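Local coordinates for protein pectate lyase (Cellvibrio cellulosa, PDB 1GXM) that cleaves polygalacturonate by anti-beta-elimination as a family 10 polysaccharide lyase, the chain here being its catalytic module, at residues 30-35 and 80-85; 37-42 and 54-59; 145-148 and 153-156; 85-88 and 92-95; 157-160 and 166-169. All coordinates share one frame; numbering follows the deposited sequence. Where two conformers were deposited one is given.

Contact 1. Residues 30-35 and 80-85; sequences TKWSAS and MVFLAE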
loop_
_atom_site.group_PDB
_atom_site.type_symbol
_atom_site.label_atom_id
_atom_site.label_comp_id
_atom_site.label_asym_id
_atom_site.label_seq_id
_atom_site.Cartn_x
_atom_site.Cartn_y
_atom_site.Cartn_z
ATOM N N THR A 30 -3.184 -4.975 16.916
ATOM C CA THR A 30 -2.755 -4.431 18.199
ATOM C C THR A 30 -1.922 -3.171 18.040
ATOM O O THR A 30 -0.972 -2.953 18.781
ATOM C CB THR A 30 -1.960 -5.489 18.999
ATOM O OG1 THR A 30 -0.783 -5.893 18.275
ATOM C CG2 THR A 30 -2.780 -6.749 19.198
ATOM N N LYS A 31 -2.276 -2.323 17.074
ATOM C CA LYS A 31 -1.476 -1.126 16.804
ATOM C C LYS A 31 -1.395 -0.236 18.037
ATOM O O LYS A 31 -0.341 0.321 18.324
ATOM C CB LYS A 31 -2.069 -0.321 15.643
ATOM C CG LYS A 31 -1.227 0.888 15.234
ATOM C CD LYS A 31 0.010 0.479 14.446
ATOM C CE LYS A 31 1.199 1.394 14.711
ATOM N NZ LYS A 31 0.861 2.842 14.653
ATOM N N TRP A 32 -2.520 -0.084 18.723
ATOM C CA TRP A 32 -2.576 0.703 19.949
ATOM C C TRP A 32 -3.050 -0.199 21.058
ATOM O O TRP A 32 -3.643 -1.244 20.822
ATOM C CB TRP A 32 -3.546 1.869 19.814
ATOM C CG TRP A 32 -3.248 2.755 18.660
ATOM C CD1 TRP A 32 -2.351 3.782 18.627
ATOM C CD2 TRP A 32 -3.811 2.672 17.359
ATOM N NE1 TRP A 32 -2.342 4.361 17.380
ATOM C CE2 TRP A 32 -3.232 3.695 16.584
ATOM C CE3 TRP A 32 -4.771 1.850 16.771
ATOM C CZ2 TRP A 32 -3.567 3.904 15.255
ATOM C CZ3 TRP A 32 -5.121 2.080 15.454
ATOM C CH2 TRP A 32 -4.508 3.089 14.708
ATOM N N SER A 33 -2.816 0.234 22.282
ATOM C CA SER A 33 -3.341 -0.469 23.437
ATOM C C SER A 33 -4.860 -0.464 23.352
ATOM O O SER A 33 -5.477 0.481 22.857
ATOM C CB SER A 33 -2.859 0.194 24.731
ATOM O OG SER A 33 -1.442 0.290 24.765
ATOM N N ALA A 34 -5.493 -1.531 23.806
ATOM C CA ALA A 34 -6.955 -1.580 23.802
ATOM C C ALA A 34 -7.579 -0.422 24.597
ATOM O O ALA A 34 -8.739 -0.056 24.376
ATOM C CB ALA A 34 -7.446 -2.909 24.335
ATOM N N SER A 35 -6.805 0.164 25.500
ATOM C CA SER A 35 -7.228 1.334 26.273
ATOM C C SER A 35 -7.518 2.554 25.386
ATOM O O SER A 35 -8.159 3.510 25.824
ATOM C CB SER A 35 -6.161 1.697 27.314
ATOM O OG SER A 35 -4.982 2.221 26.720
ATOM N N MET A 80 -9.500 0.331 11.433
ATOM C CA MET A 80 -10.590 -0.635 11.285
ATOM C C MET A 80 -10.140 -2.039 11.678
ATOM O O MET A 80 -10.936 -2.801 12.238
ATOM C CB MET A 80 -11.245 -0.582 9.913
ATOM C CG MET A 80 -10.620 -1.463 8.906
ATOM S SD MET A 80 -10.955 -0.847 7.325
ATOM C CE MET A 80 -12.398 -1.789 6.877
ATOM N N VAL A 81 -8.883 -2.382 11.408
ATOM C CA VAL A 81 -8.382 -3.698 11.760
ATOM C C VAL A 81 -8.292 -3.764 13.281
ATOM O O VAL A 81 -8.715 -4.730 13.914
ATOM C CB VAL A 81 -7.021 -3.974 11.101
ATOM C CG1 VAL A 81 -6.374 -5.223 11.677
ATOM C CG2 VAL A 81 -7.191 -4.114 9.591
ATOM N N PHE A 82 -7.729 -2.719 13.870
ATOM C CA PHE A 82 -7.637 -2.589 15.309
ATOM C C PHE A 82 -8.987 -2.711 15.989
ATOM O O PHE A 82 -9.157 -3.507 16.920
ATOM C CB PHE A 82 -6.968 -1.255 15.617
ATOM C CG PHE A 82 -7.025 -0.870 17.054
ATOM C CD1 PHE A 82 -6.328 -1.593 18.011
ATOM C CD2 PHE A 82 -7.777 0.218 17.445
ATOM C CE1 PHE A 82 -6.393 -1.212 19.347
ATOM C CE2 PHE A 82 -7.839 0.603 18.749
ATOM C CZ PHE A 82 -7.143 -0.101 19.704
ATOM N N LEU A 83 -9.981 -1.984 15.515
ATOM C CA LEU A 83 -11.276 -2.020 16.192
ATOM C C LEU A 83 -11.984 -3.343 15.938
ATOM O O LEU A 83 -12.782 -3.784 16.751
ATOM C CB LEU A 83 -12.155 -0.846 15.776
ATOM C CG LEU A 83 -11.687 0.526 16.247
ATOM C CD1 LEU A 83 -12.676 1.561 15.848
ATOM C CD2 LEU A 83 -11.453 0.539 17.734
ATOM N N ALA A 84 -11.686 -4.009 14.832
ATOM C CA ALA A 84 -12.255 -5.329 14.597
ATOM C C ALA A 84 -11.726 -6.299 15.629
ATOM O O ALA A 84 -12.458 -7.165 16.121
ATOM C CB ALA A 84 -11.951 -5.815 13.183
ATOM N N GLU A 85 -10.442 -6.170 15.935
ATOM C CA GLU A 85 -9.801 -7.000 16.946
ATOM C C GLU A 85 -10.392 -6.683 18.313
ATOM O O GLU A 85 -10.685 -7.569 19.078
ATOM C CB GLU A 85 -8.292 -6.792 16.947
ATOM C CG GLU A 85 -7.556 -7.567 18.026
ATOM C CD GLU A 85 -7.547 -9.070 17.814
ATOM O OE1 GLU A 85 -7.802 -9.536 16.698
ATOM O OE2 GLU A 85 -7.261 -9.820 18.788
#
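Trp32 and Phe82 meet in a T-shaped aromatic pair. The six-membered ring of Trp32 turns its CE3-CZ3 edge onto one face of Phe82, with centroids 5.0 Å apart and planes at 76°. CE3 comes down near CG and CD2 at the rim of the phenyl face, 3.5 Å from Phe82 CD2, while CZ3 reaches back to Phe82 CB. The phenyl ring leaves helix 77-90 with CG anti to the backbone N (chi1 170°), a setting that carries it out to the loop 30-35.

Polar backbone atoms approach the ring at its far end. The carbonyl oxygen of Trp32 lies 3.1 Å from Phe82 CE1, tilted out of the ring plane, and that of Ser33 lies near the plane beside Phe82 CZ at 3.6 Å. On the indole, the aliphatic CG of Lys31 sits over one face.

The indole edge suits the electron-rich phenyl face, and Ser33 O suits its weakly positive rim, so weak electrostatics probably supplement the dispersion that joins loop to helix.

Contact 2. Residues 37-42 and 54-59; sequences ADVVLS and LDYNSV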
loop_
_atom_site.group_PDB
_atom_site.type_symbol
_atom_site.label_atom_id
_atom_site.label_comp_id
_atom_site.label_asym_id
_atom_site.label_seq_id
_atom_site.Cartn_x
_atom_site.Cartn_y
_atom_site.Cartn_z
ATOM N N ALA A 37 -9.089 2.275 22.381
ATOM C CA ALA A 37 -10.156 1.954 21.447
ATOM C C ALA A 37 -11.203 3.045 21.352
ATOM O O ALA A 37 -11.693 3.338 20.272
ATOM C CB ALA A 37 -10.821 0.614 21.813
ATOM N N ASP A 38 -11.610 3.605 22.492
ATOM C CA ASP A 38 -12.649 4.637 22.472
ATOM C C ASP A 38 -12.126 5.912 21.834
ATOM O O ASP A 38 -12.861 6.599 21.130
ATOM C CB ASP A 38 -13.144 4.944 23.888
ATOM C CG ASP A 38 -14.109 3.920 24.401
ATOM O OD1 ASP A 38 -14.475 3.009 23.641
ATOM O OD2 ASP A 38 -14.572 3.982 25.561
ATOM N N VAL A 39 -10.870 6.235 22.095
ATOM C CA VAL A 39 -10.248 7.387 21.456
ATOM C C VAL A 39 -10.246 7.180 19.945
ATOM O O VAL A 39 -10.744 8.017 19.203
ATOM C CB VAL A 39 -8.822 7.650 21.968
ATOM C CG1 VAL A 39 -8.130 8.763 21.175
ATOM C CG2 VAL A 39 -8.875 8.028 23.421
ATOM N N VAL A 40 -9.728 6.048 19.495
ATOM C CA VAL A 40 -9.722 5.762 18.059
ATOM C C VAL A 40 -11.112 5.851 17.478
ATOM O O VAL A 40 -11.340 6.486 16.463
ATOM C CB VAL A 40 -9.103 4.382 17.778
ATOM C CG1 VAL A 40 -9.228 4.016 16.317
ATOM C CG2 VAL A 40 -7.671 4.399 18.201
ATOM N N LEU A 41 -12.057 5.216 18.145
ATOM C CA LEU A 41 -13.427 5.187 17.686
ATOM C C LEU A 41 -13.963 6.613 17.487
ATOM O O LEU A 41 -14.680 6.915 16.534
ATOM C CB LEU A 41 -14.288 4.442 18.705
ATOM C CG LEU A 41 -15.781 4.402 18.444
ATOM C CD1 LEU A 41 -16.139 3.758 17.098
ATOM C CD2 LEU A 41 -16.435 3.644 19.580
ATOM N N SER A 42 -13.608 7.478 18.424
ATOM C CA SER A 42 -14.176 8.814 18.506
ATOM C C SER A 42 -13.717 9.747 17.391
ATOM O O SER A 42 -14.319 10.796 17.224
ATOM C CB SER A 42 -13.864 9.449 19.854
ATOM O OG SER A 42 -12.517 9.821 19.942
ATOM N N LEU A 54 -3.592 11.564 13.398
ATOM C CA LEU A 54 -4.063 11.800 14.761
ATOM C C LEU A 54 -3.208 11.012 15.750
ATOM O O LEU A 54 -2.929 9.835 15.538
ATOM C CB LEU A 54 -5.531 11.412 14.897
ATOM C CG LEU A 54 -6.478 12.312 14.087
ATOM C CD1 LEU A 54 -7.808 11.618 13.842
ATOM C CD2 LEU A 54 -6.698 13.658 14.793
ATOM N N ASP A 55 -2.809 11.674 16.833
ATOM C CA ASP A 55 -1.939 11.065 17.841
ATOM C C ASP A 55 -2.793 10.368 18.898
ATOM O O ASP A 55 -3.005 10.901 19.984
ATOM C CB ASP A 55 -1.058 12.146 18.476
ATOM C CG ASP A 55 0.076 11.575 19.325
ATOM O OD1 ASP A 55 0.161 10.336 19.525
ATOM O OD2 ASP A 55 0.924 12.327 19.861
ATOM N N TYR A 56 -3.277 9.168 18.580
ATOM C CA TYR A 56 -4.252 8.495 19.446
ATOM C C TYR A 56 -3.708 8.160 20.811
ATOM O O TYR A 56 -4.480 8.030 21.743
ATOM C CB TYR A 56 -4.760 7.214 18.828
ATOM C CG TYR A 56 -5.444 7.415 17.511
ATOM C CD1 TYR A 56 -6.588 8.190 17.407
ATOM C CD2 TYR A 56 -4.951 6.815 16.363
ATOM C CE1 TYR A 56 -7.217 8.355 16.195
ATOM C CE2 TYR A 56 -5.578 6.965 15.164
ATOM C CZ TYR A 56 -6.703 7.743 15.071
ATOM O OH TYR A 56 -7.321 7.908 13.861
ATOM N N ASN A 57 -2.398 8.001 20.918
ATOM C CA ASN A 57 -1.769 7.713 22.198
ATOM C C ASN A 57 -1.706 8.903 23.135
ATOM O O ASN A 57 -1.475 8.723 24.331
ATOM C CB ASN A 57 -0.373 7.139 21.979
ATOM C CG ASN A 57 -0.418 5.716 21.481
ATOM O OD1 ASN A 57 -1.331 4.965 21.829
ATOM N ND2 ASN A 57 0.547 5.341 20.640
ATOM N N SER A 58 -1.915 10.111 22.616
ATOM C CA SER A 58 -1.878 11.306 23.467
ATOM C C SER A 58 -3.217 12.043 23.601
ATOM O O SER A 58 -3.518 12.593 24.657
ATOM C CB SER A 58 -0.775 12.270 23.011
ATOM O OG SER A 58 -0.875 12.593 21.643
ATOM N N VAL A 59 -4.029 12.037 22.554
ATOM C CA VAL A 59 -5.230 12.853 22.552
ATOM C C VAL A 59 -6.392 12.197 23.287
ATOM O O VAL A 59 -6.480 10.975 23.397
ATOM C CB VAL A 59 -5.688 13.260 21.105
ATOM C CG1 VAL A 59 -4.588 14.013 20.384
ATOM C CG2 VAL A 59 -6.163 12.055 20.299
#
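The short helix 37-42 and the irregular segment 54-59 come closest at Val40 and Tyr56, whose CA atoms are 6.3 Å apart. Across this gap Val40 CG2 rests on one face of the Tyr56 ring in a CH-pi contact, 4.0 Å from the ring centroid and 19° off the normal. It leans toward the CG end of the ring, 3.8 Å from Tyr56 CG. The opposite face carries Leu54 O, so the phenol is sandwiched between a methyl group and a carbonyl oxygen of its own segment. Val39 works at the rim: its CG1, anti to the backbone N at chi1 174°, lies near the ring plane at 4.1 Å from Tyr56 CD1. The same methyl touches Val59 CG2 at 3.9 Å and Val59 O at 3.5 Å, filling the angle between Tyr56 and Val59. Backbone bonds from Ser58 N and Val59 N to Asp55 O curl the segment, bringing Val59 round beside Tyr56 to meet Val39. The ring also meets Trp32 edge-to-face. An inverse gamma turn centred on Asp55 thus presents Tyr56 to the valines of helix 37-42, with the phenol OH hydrogen-bonded to Glu79 of helix 77-90, near the edge of the catalytic module.

Contact 3. Residues 145-148 and 153-156; sequences DFAA and PFDT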
loop_
_atom_site.group_PDB
_atom_site.type_symbol
_atom_site.label_atom_id
_atom_site.label_comp_id
_atom_site.label_asym_id
_atom_site.label_seq_id
_atom_site.Cartn_x
_atom_site.Cartn_y
_atom_site.Cartn_z
ATOM N N ASP A 145 -10.025 -8.155 1.663
ATOM C CA ASP A 145 -9.866 -9.573 1.366
ATOM C C ASP A 145 -9.905 -10.419 2.624
ATOM O O ASP A 145 -10.507 -11.474 2.629
ATOM C CB ASP A 145 -8.584 -9.824 0.615
ATOM C CG ASP A 145 -8.404 -11.260 0.277
ATOM O OD1 ASP A 145 -9.108 -11.771 -0.633
ATOM O OD2 ASP A 145 -7.564 -11.943 0.883
ATOM N N PHE A 146 -9.270 -9.971 3.691
ATOM C CA PHE A 146 -9.355 -10.689 4.944
ATOM C C PHE A 146 -10.814 -10.710 5.422
ATOM O O PHE A 146 -11.310 -11.744 5.877
ATOM C CB PHE A 146 -8.437 -10.073 5.989
ATOM C CG PHE A 146 -7.044 -10.637 5.977
ATOM C CD1 PHE A 146 -6.299 -10.663 4.815
ATOM C CD2 PHE A 146 -6.482 -11.140 7.134
ATOM C CE1 PHE A 146 -5.033 -11.179 4.812
ATOM C CE2 PHE A 146 -5.205 -11.638 7.139
ATOM C CZ PHE A 146 -4.479 -11.679 5.970
ATOM N N ALA A 147 -11.517 -9.587 5.283
ATOM C CA ALA A 147 -12.914 -9.515 5.687
ATOM C C ALA A 147 -13.717 -10.487 4.830
ATOM O O ALA A 147 -14.522 -11.280 5.345
ATOM C CB ALA A 147 -13.428 -8.095 5.542
ATOM N N ALA A 148 -13.482 -10.467 3.523
ATOM C CA ALA A 148 -14.239 -11.306 2.584
ATOM C C ALA A 148 -14.071 -12.783 2.871
ATOM O O ALA A 148 -14.974 -13.592 2.594
ATOM C CB ALA A 148 -13.825 -11.019 1.150
ATOM N N PRO A 153 -9.018 -10.472 12.034
ATOM C CA PRO A 153 -10.033 -10.416 13.105
ATOM C C PRO A 153 -11.488 -10.377 12.658
ATOM O O PRO A 153 -12.350 -10.066 13.493
ATOM C CB PRO A 153 -9.691 -9.094 13.777
ATOM C CG PRO A 153 -9.212 -8.246 12.642
ATOM C CD PRO A 153 -8.482 -9.146 11.704
ATOM N N PHE A 154 -11.764 -10.690 11.399
ATOM C CA PHE A 154 -13.099 -10.555 10.816
ATOM C C PHE A 154 -13.845 -11.883 10.812
ATOM O O PHE A 154 -14.824 -12.061 10.077
ATOM C CB PHE A 154 -12.998 -10.009 9.396
ATOM C CG PHE A 154 -12.213 -8.732 9.313
ATOM C CD1 PHE A 154 -12.744 -7.549 9.812
ATOM C CD2 PHE A 154 -10.947 -8.711 8.768
ATOM C CE1 PHE A 154 -12.015 -6.357 9.749
ATOM C CE2 PHE A 154 -10.219 -7.516 8.701
ATOM C CZ PHE A 154 -10.745 -6.353 9.200
ATOM N N ASP A 155 -13.392 -12.796 11.661
ATOM C CA ASP A 155 -14.071 -14.105 11.819
ATOM C C ASP A 155 -15.035 -14.058 13.009
ATOM O O ASP A 155 -15.091 -14.967 13.844
ATOM C CB ASP A 155 -13.068 -15.258 11.946
ATOM C CG ASP A 155 -12.144 -15.119 13.133
ATOM O OD1 ASP A 155 -12.022 -14.016 13.716
ATOM O OD2 ASP A 155 -11.478 -16.081 13.560
ATOM N N THR A 156 -15.791 -12.972 13.060
ATOM C CA THR A 156 -16.821 -12.742 14.058
ATOM C C THR A 156 -18.100 -12.449 13.309
ATOM O O THR A 156 -18.174 -12.562 12.093
ATOM C CB THR A 156 -16.459 -11.552 14.963
ATOM O OG1 THR A 156 -16.409 -10.349 14.185
ATOM C CG2 THR A 156 -15.051 -11.679 15.524
HETATM O O HOH W 1 -15.894 -11.560 7.644
#
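Phe154 lays its ring against the last turn of helix 136-148, closest to Ala147, and the two CA atoms are 5.2 Å apart. Starting from the backbone, Phe154 CB already touches the helix, 3.7 Å from Ala147 CA. CG turns beside the backbone N and anti to the carbonyl carbon (chi1 -54°), which brings the ring alongside the helix; CG itself meets Ala147 CA and, at 4.0 Å, Ala147 CB. Along one branch CD2 drops to 3.6 Å from Ala147 N and also approaches Phe146 CB, and CE2 continues along the same methylene. The other branch turns to different elements: CE1 packs on Ala84 of helix 77-90, and CD1 on Phe159. Above the ring, Ala147 CB makes a CH-pi contact, 4.2 Å from the centroid and 19° off the normal. The opposite face is occupied by Pro153 CG over its centre, so the ring lies between a helix methyl and the proline that precedes it. Beside this apolar contact a water donates to both Ala147 O and Phe154 O, at 2.7 Å from each oxygen. It thereby ties a carbonyl at the helix end to the returning chain. Pro153 follows a cis peptide bond. The whole is a helix-loop-helix reversal, in which the chain leaving helix 136-148 folds back on its C-terminal turn and packs Pro153 and Phe154 against Ala84 of helix 77-90 before entering helix 161-181.

Contact 4. Residues 85-88 and 92-95; sequences EVYK and NTKY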
loop_
_atom_site.group_PDB
_atom_site.type_symbol
_atom_site.label_atom_id
_atom_site.label_comp_id
_atom_site.label_asym_id
_atom_site.label_seq_id
_atom_site.Cartn_x
_atom_site.Cartn_y
_atom_site.Cartn_z
ATOM N N GLU A 85 -10.442 -6.170 15.935
ATOM C CA GLU A 85 -9.801 -7.000 16.946
ATOM C C GLU A 85 -10.392 -6.683 18.313
ATOM O O GLU A 85 -10.685 -7.569 19.078
ATOM C CB GLU A 85 -8.292 -6.792 16.947
ATOM C CG GLU A 85 -7.556 -7.567 18.026
ATOM C CD GLU A 85 -7.547 -9.070 17.814
ATOM O OE1 GLU A 85 -7.802 -9.536 16.698
ATOM O OE2 GLU A 85 -7.261 -9.820 18.788
ATOM N N VAL A 86 -10.591 -5.411 18.612
ATOM C CA VAL A 86 -11.221 -5.026 19.870
ATOM C C VAL A 86 -12.613 -5.611 19.972
ATOM O O VAL A 86 -12.990 -6.102 21.039
ATOM C CB VAL A 86 -11.266 -3.489 20.024
ATOM C CG1 VAL A 86 -12.118 -3.094 21.223
ATOM C CG2 VAL A 86 -9.884 -2.933 20.163
ATOM N N TYR A 87 -13.381 -5.575 18.893
ATOM C CA TYR A 87 -14.692 -6.192 18.875
ATOM C C TYR A 87 -14.603 -7.696 19.126
ATOM O O TYR A 87 -15.383 -8.263 19.908
ATOM C CB TYR A 87 -15.431 -5.913 17.570
ATOM C CG TYR A 87 -16.767 -6.600 17.550
ATOM C CD1 TYR A 87 -17.702 -6.341 18.549
ATOM C CD2 TYR A 87 -17.087 -7.521 16.572
ATOM C CE1 TYR A 87 -18.931 -7.000 18.567
ATOM C CE2 TYR A 87 -18.318 -8.164 16.567
ATOM C CZ TYR A 87 -19.235 -7.905 17.580
ATOM O OH TYR A 87 -20.457 -8.543 17.574
ATOM N N LYS A 88 -13.647 -8.338 18.474
ATOM C CA LYS A 88 -13.438 -9.769 18.614
ATOM C C LYS A 88 -13.089 -10.102 20.055
ATOM O O LYS A 88 -13.598 -11.088 20.600
ATOM C CB LYS A 88 -12.337 -10.244 17.662
ATOM C CG LYS A 88 -12.019 -11.742 17.709
ATOM C CD LYS A 88 -10.905 -12.058 16.722
ATOM C CE LYS A 88 -10.398 -13.499 16.821
ATOM N NZ LYS A 88 -11.415 -14.484 16.409
ATOM N N ASN A 92 -17.967 -5.620 22.321
ATOM C CA ASN A 92 -18.734 -4.377 22.354
ATOM C C ASN A 92 -19.141 -3.951 20.953
ATOM O O ASN A 92 -18.291 -3.579 20.150
ATOM C CB ASN A 92 -17.920 -3.288 23.023
ATOM C CG ASN A 92 -18.759 -2.083 23.360
ATOM O OD1 ASN A 92 -19.744 -1.785 22.666
ATOM N ND2 ASN A 92 -18.399 -1.391 24.429
ATOM N N THR A 93 -20.434 -4.013 20.648
ATOM C CA THR A 93 -20.909 -3.790 19.285
ATOM C C THR A 93 -20.711 -2.377 18.751
ATOM O O THR A 93 -20.860 -2.173 17.546
ATOM C CB THR A 93 -22.377 -4.183 19.102
ATOM O OG1 THR A 93 -23.183 -3.492 20.061
ATOM C CG2 THR A 93 -22.580 -5.651 19.380
ATOM N N LYS A 94 -20.390 -1.402 19.606
ATOM C CA LYS A 94 -20.069 -0.069 19.080
ATOM C C LYS A 94 -18.845 -0.161 18.153
ATOM O O LYS A 94 -18.716 0.579 17.180
ATOM C CB LYS A 94 -19.863 0.968 20.181
ATOM C CG LYS A 94 -18.591 0.841 20.973
ATOM C CD LYS A 94 -18.607 1.842 22.086
ATOM C CE LYS A 94 -17.326 1.779 22.884
ATOM N NZ LYS A 94 -17.326 2.790 24.018
ATOM N N TYR A 95 -17.972 -1.108 18.435
ATOM C CA TYR A 95 -16.784 -1.299 17.591
ATOM C C TYR A 95 -17.117 -2.047 16.322
ATOM O O TYR A 95 -16.588 -1.739 15.262
ATOM C CB TYR A 95 -15.659 -2.008 18.342
ATOM C CG TYR A 95 -15.252 -1.301 19.608
ATOM C CD1 TYR A 95 -14.771 -0.003 19.591
ATOM C CD2 TYR A 95 -15.326 -1.949 20.841
ATOM C CE1 TYR A 95 -14.386 0.634 20.765
ATOM C CE2 TYR A 95 -14.960 -1.314 22.014
ATOM C CZ TYR A 95 -14.497 -0.027 21.981
ATOM O OH TYR A 95 -14.132 0.588 23.157
HETATM O O HOH W 2 -15.117 -4.875 22.490
#
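Val86 sets its CG1 methyl over one face of the Tyr95 ring in a CH-pi contact, 3.7 Å from the centroid and 25° off the normal. The methyl is displaced toward the CD2-CE2 side, 3.4 Å from Tyr95 CD2, and Lys94 CG lies over the opposite face. Backbone O of Val86 accepts from a water at 2.9 Å, and the same water accepts from Asn92 N. Next along the helix, Tyr87 packs its CB on Tyr95 CB. With CG anti to the backbone N (chi1 178°) its ring runs out along the start of the second helix, where CD1 lies 3.2 Å from Asn92 O, which sits near the ring plane, and CE1 reaches Thr93 CG2 at 4.0 Å. Asn92 is the N-cap there: its OD1 accepts from Lys94 N at 3.2 Å.

The contact closes the sharp connection between helices 77-90 and 93-109. Tyr95 OH binds Asp38 on helix 37-42, whereas Tyr87 OH binds Asp157 in the loop before helix 161-181.

Contact 5. Residues 157-160 and 166-169; sequences DVFS and RFKT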
loop_
_atom_site.group_PDB
_atom_site.type_symbol
_atom_site.label_atom_id
_atom_site.label_comp_id
_atom_site.label_asym_id
_atom_site.label_seq_id
_atom_site.Cartn_x
_atom_site.Cartn_y
_atom_site.Cartn_z
ATOM N N ASP A 157 -19.116 -12.013 14.027
ATOM C CA ASP A 157 -20.366 -11.655 13.376
ATOM C C ASP A 157 -20.375 -10.214 12.849
ATOM O O ASP A 157 -21.436 -9.678 12.506
ATOM C CB ASP A 157 -21.549 -11.906 14.320
ATOM C CG ASP A 157 -21.534 -11.019 15.543
ATOM O OD1 ASP A 157 -20.794 -10.016 15.583
ATOM O OD2 ASP A 157 -22.273 -11.232 16.526
ATOM N N VAL A 158 -19.195 -9.596 12.766
ATOM C CA VAL A 158 -19.060 -8.247 12.222
ATOM C C VAL A 158 -19.675 -8.148 10.834
ATOM O O VAL A 158 -20.327 -7.174 10.520
ATOM C CB VAL A 158 -17.594 -7.734 12.267
ATOM C CG1 VAL A 158 -16.637 -8.581 11.440
ATOM C CG2 VAL A 158 -17.534 -6.291 11.805
ATOM N N PHE A 159 -19.476 -9.179 10.020
ATOM C CA PHE A 159 -19.975 -9.195 8.667
ATOM C C PHE A 159 -20.813 -10.410 8.401
ATOM O O PHE A 159 -20.576 -11.474 8.969
ATOM C CB PHE A 159 -18.796 -9.171 7.697
ATOM C CG PHE A 159 -17.973 -7.916 7.789
ATOM C CD1 PHE A 159 -18.577 -6.670 7.723
ATOM C CD2 PHE A 159 -16.612 -7.986 7.940
ATOM C CE1 PHE A 159 -17.822 -5.510 7.799
ATOM C CE2 PHE A 159 -15.841 -6.811 8.021
ATOM C CZ PHE A 159 -16.450 -5.590 7.960
ATOM N N SER A 160 -21.747 -10.237 7.486
ATOM C CA SER A 160 -22.578 -11.309 6.963
ATOM C C SER A 160 -22.020 -11.841 5.657
ATOM O O SER A 160 -21.086 -11.278 5.082
ATOM C CB SER A 160 -23.974 -10.760 6.689
ATOM O OG SER A 160 -23.946 -9.870 5.589
ATOM N N ARG A 166 -19.943 -8.421 -1.131
ATOM C CA ARG A 166 -19.617 -7.083 -1.553
ATOM C C ARG A 166 -18.120 -6.840 -1.452
ATOM O O ARG A 166 -17.539 -6.237 -2.327
ATOM C CB ARG A 166 -20.332 -6.055 -0.716
ATOM C CG ARG A 166 -20.178 -4.655 -1.262
ATOM C CD ARG A 166 -21.008 -3.673 -0.509
ATOM N NE ARG A 166 -20.826 -2.298 -0.965
ATOM C CZ ARG A 166 -20.703 -1.251 -0.155
ATOM N NH1 ARG A 166 -20.696 -1.407 1.162
ATOM N NH2 ARG A 166 -20.554 -0.040 -0.663
ATOM N N PHE A 167 -17.517 -7.329 -0.390
ATOM C CA PHE A 167 -16.067 -7.182 -0.219
ATOM C C PHE A 167 -15.310 -7.997 -1.233
ATOM O O PHE A 167 -14.319 -7.527 -1.752
ATOM C CB PHE A 167 -15.616 -7.565 1.174
ATOM C CG PHE A 167 -16.285 -6.794 2.268
ATOM C CD1 PHE A 167 -16.818 -5.546 2.037
ATOM C CD2 PHE A 167 -16.407 -7.341 3.522
ATOM C CE1 PHE A 167 -17.459 -4.852 3.033
ATOM C CE2 PHE A 167 -17.047 -6.650 4.535
ATOM C CZ PHE A 167 -17.570 -5.395 4.282
ATOM N N LYS A 168 -15.767 -9.212 -1.533
ATOM C CA LYS A 168 -15.119 -9.998 -2.562
ATOM C C LYS A 168 -15.160 -9.270 -3.898
ATOM O O LYS A 168 -14.177 -9.240 -4.635
ATOM C CB LYS A 168 -15.752 -11.378 -2.707
ATOM C CG LYS A 168 -14.998 -12.219 -3.688
ATOM C CD LYS A 168 -15.508 -13.617 -3.781
ATOM C CE LYS A 168 -14.721 -14.380 -4.831
ATOM N NZ LYS A 168 -15.246 -15.770 -5.032
ATOM N N THR A 169 -16.292 -8.665 -4.218
ATOM C CA THR A 169 -16.438 -7.901 -5.442
ATOM C C THR A 169 -15.429 -6.739 -5.448
ATOM O O THR A 169 -14.753 -6.505 -6.428
ATOM C CB THR A 169 -17.875 -7.396 -5.576
ATOM O OG1 THR A 169 -18.730 -8.536 -5.789
ATOM C CG2 THR A 169 -18.066 -6.466 -6.778
#
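A buried T-shaped pair of phenylalanines joins the loop leading into helix 161-181 to that helix's own second turn. Phe167 directs an edge at the face of Phe159: the centroids are 4.7 Å apart and the planes stand at 80°. CE2 is the leading atom, poised over the centre of the Phe159 ring at 3.3 Å above its plane, with CZ beside it 3.5 Å from Phe159 CE1. Both rings have CG anti to the carbonyl carbon (chi1 -64° in Phe159, -57° in Phe167), and from backbones whose CA atoms are 9.9 Å apart they converge. Val158 CG2 covers the other face of Phe159, so that ring has an aliphatic group on one side and an aromatic edge on the other. Around the pair lie Ala147 of helix 136-148, which both rings touch, and Val99 and Ala103 of helix 93-109. Hydrogen-rich edge against pi face is a favourable pairing, and it probably adds a directional preference to a mainly apolar junction where the loop meets three helices.

Contacts 2, 3 and 5 are buried, contact 4 is partly so, and contact 1 lies at the surface. Contacts 1 and 4 both use helix 77-90, their ranges overlapping at Glu85, while contacts 3 and 5 adjoin along the chain, with Ala147 CB 3.7 Å from Phe159 CE2. T-shaped ring pairs carry contacts 1 and 5, but the surface pair also has backbone oxygens beside the phenyl ring, whereas between its two segments contact 5 is ring against ring alone; methyl-on-ring contacts serve the other three. Waters bridge backbones in contacts 3 and 4. Charge links the groups: Asp38 of contact 2 meets Lys94 of contact 4, and Asp155 of contact 3 meets Lys88.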